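Local atomic coordinates of 5-Carboxyvanillate Decarboxylase (Novosphingobium aromaticivorans, PDB entry 4QRN), a protein that probably catalyses the metal-dependent, non-oxidative decarboxylation of 5-carboxyvanillate to vanillate, binding manganese in an amidohydrolase-type active site. Residues M335-P338 / Y339-A343; S76-E79 / R80-Q83; L294-I298 / E299-K303; V261-M264 / G265-L268. All blocks are in the same frame, centred on the assembly; numbering follows the deposited sequence. Where two conformers were deposited one is given.

Contact 1 (M335-P338 / Y339-A343); sequences MDYP and YQYVA. With MN (manganese (II) ion), chain E; 1DF (4-hydroxy-3-methoxy-5-nitrobenzoic acid), chain F.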
loop_
_atom_site.group_PDB
_atom_site.type_symbol
_atom_site.label_atom_id
_atom_site.label_comp_id
_atom_site.label_asym_id
_atom_site.label_seq_id
_atom_site.Cartn_x
_atom_site.Cartn_y
_atom_site.Cartn_z
ATOM N N MET A 335 4.326 19.966 2.371
ATOM C CA MET A 335 4.196 19.924 3.819
ATOM C C MET A 335 2.931 19.177 4.313
ATOM O O MET A 335 2.972 18.534 5.355
ATOM C CB MET A 335 4.226 21.352 4.371
ATOM C CG MET A 335 3.995 21.432 5.859
ATOM S SD MET A 335 4.097 23.094 6.523
ATOM C CE MET A 335 5.854 23.255 6.821
ATOM N N ASP A 336 1.807 19.306 3.597
ATOM C CA ASP A 336 0.518 18.795 4.081
ATOM C C ASP A 336 0.044 19.655 5.265
ATOM O O ASP A 336 -0.633 19.162 6.172
ATOM C CB ASP A 336 0.568 17.274 4.418
ATOM C CG ASP A 336 -0.554 16.454 3.740
ATOM O OD1 ASP A 336 -1.629 17.032 3.385
ATOM O OD2 ASP A 336 -0.335 15.221 3.591
ATOM N N TYR A 337 0.325 20.956 5.224
ATOM C CA TYR A 337 -0.251 21.859 6.221
ATOM C C TYR A 337 -1.778 21.845 6.073
ATOM O O TYR A 337 -2.272 21.890 4.953
ATOM C CB TYR A 337 0.259 23.250 5.959
ATOM C CG TYR A 337 -0.298 24.320 6.867
ATOM C CD1 TYR A 337 -1.465 25.020 6.539
ATOM C CD2 TYR A 337 0.360 24.659 8.050
ATOM C CE1 TYR A 337 -1.947 26.043 7.340
ATOM C CE2 TYR A 337 -0.126 25.688 8.877
ATOM C CZ TYR A 337 -1.274 26.377 8.503
ATOM O OH TYR A 337 -1.766 27.421 9.268
ATOM N N PRO A 338 -2.548 21.838 7.174
ATOM C CA PRO A 338 -2.124 21.888 8.578
ATOM C C PRO A 338 -2.134 20.520 9.246
ATOM O O PRO A 338 -1.930 20.447 10.464
ATOM C CB PRO A 338 -3.178 22.812 9.193
ATOM C CG PRO A 338 -4.448 22.412 8.486
ATOM C CD PRO A 338 -3.996 22.125 7.047
ATOM N N TYR A 339 -2.406 19.466 8.479
ATOM C CA TYR A 339 -2.447 18.125 9.034
ATOM C C TYR A 339 -1.105 17.648 9.561
ATOM O O TYR A 339 -1.044 16.812 10.467
ATOM C CB TYR A 339 -2.996 17.139 7.993
ATOM C CG TYR A 339 -4.412 17.515 7.584
ATOM C CD1 TYR A 339 -5.487 17.248 8.425
ATOM C CD2 TYR A 339 -4.678 18.136 6.365
ATOM C CE1 TYR A 339 -6.780 17.612 8.090
ATOM C CE2 TYR A 339 -5.977 18.522 6.011
ATOM C CZ TYR A 339 -7.017 18.226 6.877
ATOM O OH TYR A 339 -8.300 18.564 6.562
ATOM N N GLN A 340 -0.025 18.153 8.973
ATOM C CA GLN A 340 1.315 17.766 9.359
ATOM C C GLN A 340 2.233 18.991 9.301
ATOM O O GLN A 340 3.091 19.114 8.424
ATOM C CB GLN A 340 1.800 16.613 8.485
ATOM C CG GLN A 340 3.028 15.922 9.047
ATOM C CD GLN A 340 3.158 14.489 8.556
ATOM O OE1 GLN A 340 2.193 13.882 8.077
ATOM N NE2 GLN A 340 4.373 13.951 8.653
ATOM N N TYR A 341 2.023 19.906 10.244
ATOM C CA TYR A 341 2.738 21.179 10.310
ATOM C C TYR A 341 3.843 21.046 11.344
ATOM O O TYR A 341 3.594 21.184 12.534
ATOM C CB TYR A 341 1.743 22.275 10.719
ATOM C CG TYR A 341 2.348 23.640 10.938
ATOM C CD1 TYR A 341 3.154 24.243 9.973
ATOM C CD2 TYR A 341 2.094 24.349 12.103
ATOM C CE1 TYR A 341 3.697 25.503 10.154
ATOM C CE2 TYR A 341 2.634 25.609 12.309
ATOM C CZ TYR A 341 3.439 26.184 11.338
ATOM O OH TYR A 341 3.991 27.425 11.540
ATOM N N VAL A 342 5.052 20.738 10.893
ATOM C CA VAL A 342 6.125 20.352 11.809
ATOM C C VAL A 342 7.416 21.034 11.404
ATOM O O VAL A 342 8.055 20.669 10.424
ATOM C CB VAL A 342 6.342 18.815 11.819
ATOM C CG1 VAL A 342 7.323 18.451 12.918
ATOM C CG2 VAL A 342 5.003 18.053 11.945
ATOM N N ALA A 343 7.809 22.055 12.164
ATOM C CA ALA A 343 9.033 22.788 11.840
ATOM C C ALA A 343 10.229 21.837 11.744
ATOM O O ALA A 343 11.105 22.012 10.877
ATOM C CB ALA A 343 9.279 23.891 12.883
HETATM MN MN MN E . -3.204 16.342 2.173
HETATM C C1 1DF F . -5.220 14.142 6.924
HETATM C CO1 1DF F . -4.072 14.028 6.192
HETATM C CO2 1DF F . -6.365 14.712 6.323
HETATM C CM1 1DF F . -4.097 14.599 4.876
HETATM C CM2 1DF F . -6.293 15.370 5.112
HETATM O OM 1DF F . -7.358 15.979 4.511
HETATM C CZ 1DF F . -5.103 15.437 4.403
HETATM C CC 1DF F . -5.328 13.617 8.307
HETATM C CV 1DF F . -8.652 15.712 5.051
HETATM O O1 1DF F . -4.247 13.585 9.029
HETATM O O2 1DF F . -6.435 13.255 8.720
HETATM O O3 1DF F . -4.957 16.187 3.350
HETATM N N 1DF F . -3.058 14.042 3.943
HETATM O O11 1DF F . -3.031 14.318 2.776
HETATM O O22 1DF F . -2.304 13.136 4.396
HETATM O O HOH W 1 0.090 13.878 6.035
HETATM O O HOH W 2 -0.043 19.344 12.227
HETATM O O HOH W 3 -3.410 18.469 1.691
#
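Y337 drives one ring edge into a face of Y341, a T-shaped pair with centroids 5.1 Å apart and planes at 88°. The bump is Y337 CD2, which comes within 3.4 Å of Y341 CD1, toward the rim of the receiving ring. With CG anti to the backbone N in both tyrosines (chi1 177° and 175°), the side chains run alongside each other, and both hydroxyls end on D98. M335 SD lies against the edge of Y341, 3.8 Å from Y341 CD1 and in the ring plane, a Met-aromatic contact. P338, which follows a cis peptide, lays its CB over the middle of a Y337 face. Q340 N closes the turn by donating to D336 O over 3.0 Å. On the inhibitor side of the loop, the Y339 ring lies flat against the inhibitor, whose CM2 stands 3.2 Å above its centre, while T112 holds the Y339 hydroxyl. D336 OD1 binds manganese at 2.1 Å beside E41 and H210, whereas OD2 bonds to H263, which probably limits the turning of the carboxylate in this conformer. The loop thus carries a metal ligand and a ring stacked on the inhibitor next to a tyrosine pair bonded to D98.

Contact 2 (S76-E79 / R80-Q83); sequences SPSE and RATQ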
loop_
_atom_site.group_PDB
_atom_site.type_symbol
_atom_site.label_atom_id
_atom_site.label_comp_id
_atom_site.label_asym_id
_atom_site.label_seq_id
_atom_site.Cartn_x
_atom_site.Cartn_y
_atom_site.Cartn_z
ATOM N N SER A 76 -14.005 16.655 17.376
ATOM C CA SER A 76 -13.103 16.166 18.409
ATOM C C SER A 76 -12.605 17.313 19.272
ATOM O O SER A 76 -12.231 18.356 18.741
ATOM C CB SER A 76 -11.885 15.492 17.773
ATOM O OG SER A 76 -10.859 15.270 18.745
ATOM N N PRO A 77 -12.517 17.094 20.596
ATOM C CA PRO A 77 -11.916 18.101 21.488
ATOM C C PRO A 77 -10.395 17.990 21.559
ATOM O O PRO A 77 -9.771 18.724 22.325
ATOM C CB PRO A 77 -12.514 17.749 22.856
ATOM C CG PRO A 77 -12.633 16.247 22.788
ATOM C CD PRO A 77 -13.046 15.939 21.349
ATOM N N SER A 78 -9.808 17.062 20.807
ATOM C CA SER A 78 -8.369 16.901 20.844
ATOM C C SER A 78 -7.649 18.166 20.430
ATOM O O SER A 78 -8.092 18.934 19.556
ATOM C CB SER A 78 -7.926 15.729 19.975
ATOM O OG SER A 78 -8.113 15.991 18.583
ATOM N N GLU A 79 -6.486 18.348 21.015
ATOM C CA GLU A 79 -5.640 19.461 20.637
ATOM C C GLU A 79 -5.337 19.440 19.134
ATOM O O GLU A 79 -5.391 20.474 18.458
ATOM C CB GLU A 79 -4.369 19.373 21.471
ATOM C CG GLU A 79 -3.407 20.500 21.330
ATOM C CD GLU A 79 -2.284 20.435 22.400
ATOM O OE1 GLU A 79 -1.407 21.332 22.380
ATOM O OE2 GLU A 79 -2.265 19.494 23.265
ATOM N N ARG A 80 -4.972 18.269 18.616
ATOM C CA ARG A 80 -4.619 18.188 17.217
ATOM C C ARG A 80 -5.800 18.574 16.315
ATOM O O ARG A 80 -5.632 19.372 15.378
ATOM C CB ARG A 80 -4.097 16.800 16.861
ATOM C CG ARG A 80 -3.794 16.637 15.378
ATOM C CD ARG A 80 -3.051 15.320 15.080
ATOM N NE ARG A 80 -2.713 15.282 13.663
ATOM C CZ ARG A 80 -3.533 14.873 12.695
ATOM N NH1 ARG A 80 -4.692 14.296 12.972
ATOM N NH2 ARG A 80 -3.164 15.055 11.432
ATOM N N ALA A 81 -6.989 18.030 16.570
ATOM C CA ALA A 81 -8.117 18.320 15.676
ATOM C C ALA A 81 -8.517 19.780 15.752
ATOM O O ALA A 81 -8.821 20.415 14.737
ATOM C CB ALA A 81 -9.302 17.468 16.020
ATOM N N THR A 82 -8.589 20.326 16.956
ATOM C CA THR A 82 -9.085 21.682 17.079
ATOM C C THR A 82 -8.139 22.673 16.419
ATOM O O THR A 82 -8.595 23.631 15.794
ATOM C CB THR A 82 -9.373 22.079 18.558
ATOM O OG1 THR A 82 -8.190 21.898 19.330
ATOM C CG2 THR A 82 -10.503 21.236 19.153
ATOM N N GLN A 83 -6.835 22.469 16.550
ATOM C CA GLN A 83 -5.885 23.354 15.884
ATOM C C GLN A 83 -5.928 23.208 14.368
ATOM O O GLN A 83 -5.793 24.194 13.641
ATOM C CB GLN A 83 -4.481 23.062 16.397
ATOM C CG GLN A 83 -4.184 23.616 17.764
ATOM C CD GLN A 83 -4.325 25.128 17.819
ATOM O OE1 GLN A 83 -3.633 25.852 17.101
ATOM N NE2 GLN A 83 -5.228 25.611 18.667
HETATM O O HOH W 4 -5.759 23.032 20.316
#
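S78 OG is gripped from two directions: A81 N donates to it over 3.1 Å at an angle of 156°, and S76 OG lies 2.8 Å from S78 OG in a hydroxyl pair where either could be the donor. With chi1 at 69°, S78 OG sits between its own backbone N and carbonyl carbon and turns back over the first turn of helix 79-89, the geometry of an N-cap. The methyl of A81 packs against this pair, its CB 3.2 Å from S78 OG and also against S76 CB. On the next residue, T82 N meets S78 O at 3.0 Å, a straight bond that starts the helical ladder. T82 OG1 also approaches S78 O at 3.0 Å, but E79 O lies near enough to compete for the same proton. The other branch, T82 CG2, touches the carbonyl oxygens of both S76 and S78. Q83 N continues the ladder to E79 O at 3.1 Å, and a water links that oxygen to Q83 NE2, while Q83 OE1 turns to R94. R80 takes no part in the cap with its polar end: its chain extends from CG to NE and carries the guanidinium into the ligand pocket, where NH1 meets Y73 OH and NH2 meets both Y339 O and the carboxylate of the inhibitor. The serine cap therefore satisfies an amide at the helix start, and the first turn presents an arginine whose charge probably steadies the bound carboxylate.

Contact 3 (L294-I298 / E299-K303); sequences LKKTI and EGYLK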
loop_
_atom_site.group_PDB
_atom_site.type_symbol
_atom_site.label_atom_id
_atom_site.label_comp_id
_atom_site.label_asym_id
_atom_site.label_seq_id
_atom_site.Cartn_x
_atom_site.Cartn_y
_atom_site.Cartn_z
ATOM N N LEU A 294 -0.886 -2.070 -22.864
ATOM C CA LEU A 294 -0.537 -0.660 -22.790
ATOM C C LEU A 294 0.686 -0.400 -23.639
ATOM O O LEU A 294 1.474 -1.304 -23.901
ATOM C CB LEU A 294 -0.215 -0.286 -21.342
ATOM C CG LEU A 294 -1.318 -0.543 -20.317
ATOM C CD1 LEU A 294 -0.848 -0.198 -18.909
ATOM C CD2 LEU A 294 -2.570 0.238 -20.655
ATOM N N LYS A 295 0.853 0.843 -24.061
ATOM C CA LYS A 295 1.996 1.182 -24.910
ATOM C C LYS A 295 3.307 1.264 -24.139
ATOM O O LYS A 295 4.362 1.063 -24.729
ATOM C CB LYS A 295 1.767 2.485 -25.668
ATOM C CG LYS A 295 0.659 2.412 -26.702
ATOM C CD LYS A 295 0.503 3.741 -27.426
ATOM C CE LYS A 295 -0.623 3.666 -28.434
ATOM N NZ LYS A 295 -0.960 4.998 -29.003
ATOM N N LYS A 296 3.232 1.553 -22.842
ATOM C CA LYS A 296 4.429 1.607 -21.990
ATOM C C LYS A 296 4.238 0.663 -20.814
ATOM O O LYS A 296 3.126 0.204 -20.534
ATOM C CB LYS A 296 4.699 3.017 -21.432
ATOM C CG LYS A 296 4.806 4.083 -22.494
ATOM C CD LYS A 296 5.211 5.432 -21.902
ATOM C CE LYS A 296 5.494 6.437 -23.006
ATOM N NZ LYS A 296 6.059 7.670 -22.448
ATOM N N THR A 297 5.332 0.364 -20.133
ATOM C CA THR A 297 5.268 -0.268 -18.823
ATOM C C THR A 297 4.777 0.736 -17.788
ATOM O O THR A 297 4.782 1.953 -18.012
ATOM C CB THR A 297 6.651 -0.772 -18.396
ATOM O OG1 THR A 297 7.528 0.357 -18.322
ATOM C CG2 THR A 297 7.199 -1.796 -19.395
ATOM N N ILE A 298 4.374 0.215 -16.635
ATOM C CA ILE A 298 3.999 1.092 -15.531
ATOM C C ILE A 298 5.191 1.973 -15.150
ATOM O O ILE A 298 5.026 3.172 -14.899
ATOM C CB ILE A 298 3.443 0.274 -14.338
ATOM C CG1 ILE A 298 2.128 -0.398 -14.788
ATOM C CG2 ILE A 298 3.206 1.186 -13.134
ATOM C CD1 ILE A 298 1.561 -1.384 -13.784
ATOM N N GLU A 299 6.397 1.408 -15.146
ATOM C CA GLU A 299 7.595 2.199 -14.926
ATOM C C GLU A 299 7.694 3.358 -15.934
ATOM O O GLU A 299 7.999 4.509 -15.553
ATOM C CB GLU A 299 8.815 1.293 -15.010
ATOM C CG GLU A 299 10.109 2.059 -14.869
ATOM C CD GLU A 299 11.290 1.154 -14.810
ATOM O OE1 GLU A 299 11.198 0.013 -15.313
ATOM O OE2 GLU A 299 12.309 1.575 -14.248
ATOM N N GLY A 300 7.436 3.057 -17.207
ATOM C CA GLY A 300 7.444 4.093 -18.216
ATOM C C GLY A 300 6.475 5.222 -17.920
ATOM O O GLY A 300 6.832 6.397 -18.080
ATOM N N TYR A 301 5.264 4.891 -17.496
ATOM C CA TYR A 301 4.305 5.944 -17.172
ATOM C C TYR A 301 4.749 6.732 -15.951
ATOM O O TYR A 301 4.500 7.931 -15.892
ATOM C CB TYR A 301 2.886 5.387 -16.946
ATOM C CG TYR A 301 2.309 4.766 -18.196
ATOM C CD1 TYR A 301 2.088 5.535 -19.343
ATOM C CD2 TYR A 301 2.024 3.411 -18.251
ATOM C CE1 TYR A 301 1.581 4.962 -20.497
ATOM C CE2 TYR A 301 1.533 2.829 -19.392
ATOM C CZ TYR A 301 1.317 3.603 -20.513
ATOM O OH TYR A 301 0.857 2.971 -21.645
ATOM N N LEU A 302 5.367 6.084 -14.967
ATOM C CA LEU A 302 5.856 6.861 -13.823
ATOM C C LEU A 302 6.880 7.884 -14.261
ATOM O O LEU A 302 6.913 8.991 -13.731
ATOM C CB LEU A 302 6.461 5.981 -12.741
ATOM C CG LEU A 302 5.497 5.070 -12.001
ATOM C CD1 LEU A 302 6.281 4.393 -10.899
ATOM C CD2 LEU A 302 4.309 5.820 -11.435
ATOM N N LYS A 303 7.701 7.542 -15.236
ATOM C CA LYS A 303 8.765 8.435 -15.657
ATOM C C LYS A 303 8.299 9.527 -16.619
ATOM O O LYS A 303 8.997 10.518 -16.769
ATOM C CB LYS A 303 9.903 7.630 -16.269
ATOM C CG LYS A 303 10.650 6.783 -15.240
ATOM C CD LYS A 303 11.771 6.007 -15.894
ATOM C CE LYS A 303 12.672 5.335 -14.878
ATOM N NZ LYS A 303 13.818 4.666 -15.551
HETATM O O HOH W 5 8.518 6.941 -20.180
HETATM O O HOH W 6 10.139 -0.325 -18.048
#
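The ring of Y301 carries K296 on one face: K296 CB stands 3.7 Å from the ring centroid, a CH-pi contact only 18° off the normal and displaced toward the rim. Beyond CB the lysine runs extended across the ring, its CD 3.9 Å from Y301 CE1, and NZ reaches S304 OG. L294 comes in obliquely, with CD1 3.9 Å from Y301 CE2. Because Y301 has CG anti to its carbonyl carbon (chi1 -64°), the ring is thrown back beyond the start of its helix, over the incoming chain. There its hydroxyl accepts from K296 N over 3.0 Å and also bonds to the carboxylate of D252, whose other oxygen takes K295 N. The phenol is thus fastened at its far end by both backbone and acid. T297 supplies the N-cap: its OG1 accepts from G300 N over 2.9 Å at 157°, and a water joins the same hydroxyl to E299 OE1. Y301 N then donates to T297 O and L302 N to I298 O, the first rungs of the helix. A long salt bridge joins K303 NZ to E299 OE2 at 3.7 Å within the helix. The segment leads from the loop after helix 268-284 into helix 298-304, and D276 of helix 268-284 takes the amides of I298 and E299. I298 is buried against L272 of that helix and L243 and I246 of helix 233-248, which also meets Y301, just ahead of barrel strand 306-309.

Contact 4 (V261-M264 / G265-L268); sequences VGHM and GEAL. With 1DF (4-hydroxy-3-methoxy-5-nitrobenzoic acid), chain F.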
loop_
_atom_site.group_PDB
_atom_site.type_symbol
_atom_site.label_atom_id
_atom_site.label_comp_id
_atom_site.label_asym_id
_atom_site.label_seq_id
_atom_site.Cartn_x
_atom_site.Cartn_y
_atom_site.Cartn_z
ATOM N N VAL A 261 0.563 12.832 -7.342
ATOM C CA VAL A 261 0.093 12.261 -6.085
ATOM C C VAL A 261 1.113 12.580 -5.003
ATOM O O VAL A 261 2.302 12.810 -5.273
ATOM C CB VAL A 261 -0.148 10.744 -6.156
ATOM C CG1 VAL A 261 -1.348 10.418 -7.039
ATOM C CG2 VAL A 261 1.102 10.021 -6.638
ATOM N N GLY A 262 0.621 12.611 -3.777
ATOM C CA GLY A 262 1.424 12.877 -2.606
ATOM C C GLY A 262 1.929 11.617 -1.932
ATOM O O GLY A 262 1.939 10.518 -2.496
ATOM N N HIS A 263 2.418 11.809 -0.701
ATOM C CA HIS A 263 2.726 10.703 0.196
ATOM C C HIS A 263 3.668 9.715 -0.476
ATOM O O HIS A 263 3.538 8.501 -0.340
ATOM C CB HIS A 263 1.427 10.068 0.737
ATOM C CG HIS A 263 0.427 11.119 1.098
ATOM N ND1 HIS A 263 -0.639 11.421 0.282
ATOM C CD2 HIS A 263 0.440 12.066 2.073
ATOM C CE1 HIS A 263 -1.277 12.470 0.780
ATOM N NE2 HIS A 263 -0.642 12.882 1.863
ATOM N N MET A 264 4.682 10.278 -1.145
ATOM C CA MET A 264 5.743 9.485 -1.755
ATOM C C MET A 264 5.223 8.518 -2.807
ATOM O O MET A 264 5.851 7.489 -3.100
ATOM C CB MET A 264 6.592 8.765 -0.684
ATOM C CG MET A 264 8.103 8.910 -0.849
ATOM S SD MET A 264 8.668 10.601 -0.474
ATOM C CE MET A 264 8.823 11.308 -2.088
ATOM N N GLY A 265 4.129 8.889 -3.467
ATOM C CA GLY A 265 3.618 8.084 -4.572
ATOM C C GLY A 265 2.636 7.008 -4.148
ATOM O O GLY A 265 2.336 6.117 -4.941
ATOM N N GLU A 266 2.126 7.102 -2.916
ATOM C CA GLU A 266 1.095 6.179 -2.421
ATOM C C GLU A 266 1.565 4.723 -2.595
ATOM O O GLU A 266 0.821 3.844 -3.013
ATOM C CB GLU A 266 -0.266 6.434 -3.091
ATOM C CG GLU A 266 -0.690 7.927 -3.111
ATOM C CD GLU A 266 -1.024 8.561 -1.766
ATOM O OE1 GLU A 266 -0.890 7.886 -0.730
ATOM O OE2 GLU A 266 -1.422 9.770 -1.758
ATOM N N ALA A 267 2.844 4.516 -2.287
ATOM C CA ALA A 267 3.547 3.232 -2.332
ATOM C C ALA A 267 3.854 2.712 -3.723
ATOM O O ALA A 267 4.603 1.741 -3.835
ATOM C CB ALA A 267 2.812 2.126 -1.488
ATOM N N LEU A 268 3.266 3.283 -4.773
ATOM C CA LEU A 268 3.454 2.690 -6.092
ATOM C C LEU A 268 4.925 2.609 -6.522
ATOM O O LEU A 268 5.303 1.603 -7.119
ATOM C CB LEU A 268 2.573 3.362 -7.149
ATOM C CG LEU A 268 1.056 3.336 -6.878
ATOM C CD1 LEU A 268 0.301 3.742 -8.152
ATOM C CD2 LEU A 268 0.535 1.987 -6.399
HETATM C C1 1DF F . -5.220 14.142 6.924
HETATM C CO1 1DF F . -4.072 14.028 6.192
HETATM C CO2 1DF F . -6.365 14.712 6.323
HETATM C CM1 1DF F . -4.097 14.599 4.876
HETATM C CM2 1DF F . -6.293 15.370 5.112
HETATM O OM 1DF F . -7.358 15.979 4.511
HETATM C CZ 1DF F . -5.103 15.437 4.403
HETATM C CC 1DF F . -5.328 13.617 8.307
HETATM C CV 1DF F . -8.652 15.712 5.051
HETATM O O1 1DF F . -4.247 13.585 9.029
HETATM O O2 1DF F . -6.435 13.255 8.720
HETATM O O3 1DF F . -4.957 16.187 3.350
HETATM N N 1DF F . -3.058 14.042 3.943
HETATM O O11 1DF F . -3.031 14.318 2.776
HETATM O O22 1DF F . -2.304 13.136 4.396
HETATM O O HOH W 7 -2.046 12.006 -3.192
HETATM O O HOH W 8 4.149 5.920 -0.010
#
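H263 and E266 are brought together by matching first torsions, each placing CG opposite the carbonyl carbon (chi1 -42° for H263), after which E266 folds back at chi2, -68°. The two side chains run side by side, and H263 ND1 donates to E266 OE2 over 2.7 Å at 167°. The acceptor lies almost in the imidazole plane and is met on its syn side, somewhat out of the carboxylate plane. A water, 2.7 Å from E266 OE2, donates to it and accepts from G262 N, so the oxygen that holds the ring is itself braced. This fixes the imidazole rotation and points NE2 at the metal site, where it also makes a weak, bent bond of 2.9 Å to O11 of the inhibitor's nitro group. The backbone here has positive phi from H263 to A267, a left-handed helical turn. G265 N donates to G262 O at 2.9 Å, and E266 N to H263 O at 3.3 Å. V261 CG2 packs 3.8 Å from G265 CA, against the turn. Y270 OH of the second subunit bonds to M264 O, and W271 of that subunit packs against E266. A histidine set just past the C-terminal end of strand 259-261 and oriented by a second-shell carboxylate is in keeping with the barrel-mouth active sites of the amidohydrolase superfamily.

Contacts 1 and 4 are buried turns following parallel strands 331-332 and 259-261, and they share the inhibitor and meet through D336 and H263. Contact 2, at the surface, reaches the same pocket by a single long arginine, which touches contact 1 at Y339 O; its own centre lies about 27 Å from that of contact 4. Contact 3 stands away from the site, on the opposite side of the chain's centre from contacts 1 and 2. Contacts 2 and 3 are both hydroxyl-capped helix starts, whereas contacts 1 and 4 use tight turns to set polar groups beside the inhibitor. The second subunit touches all but contact 3.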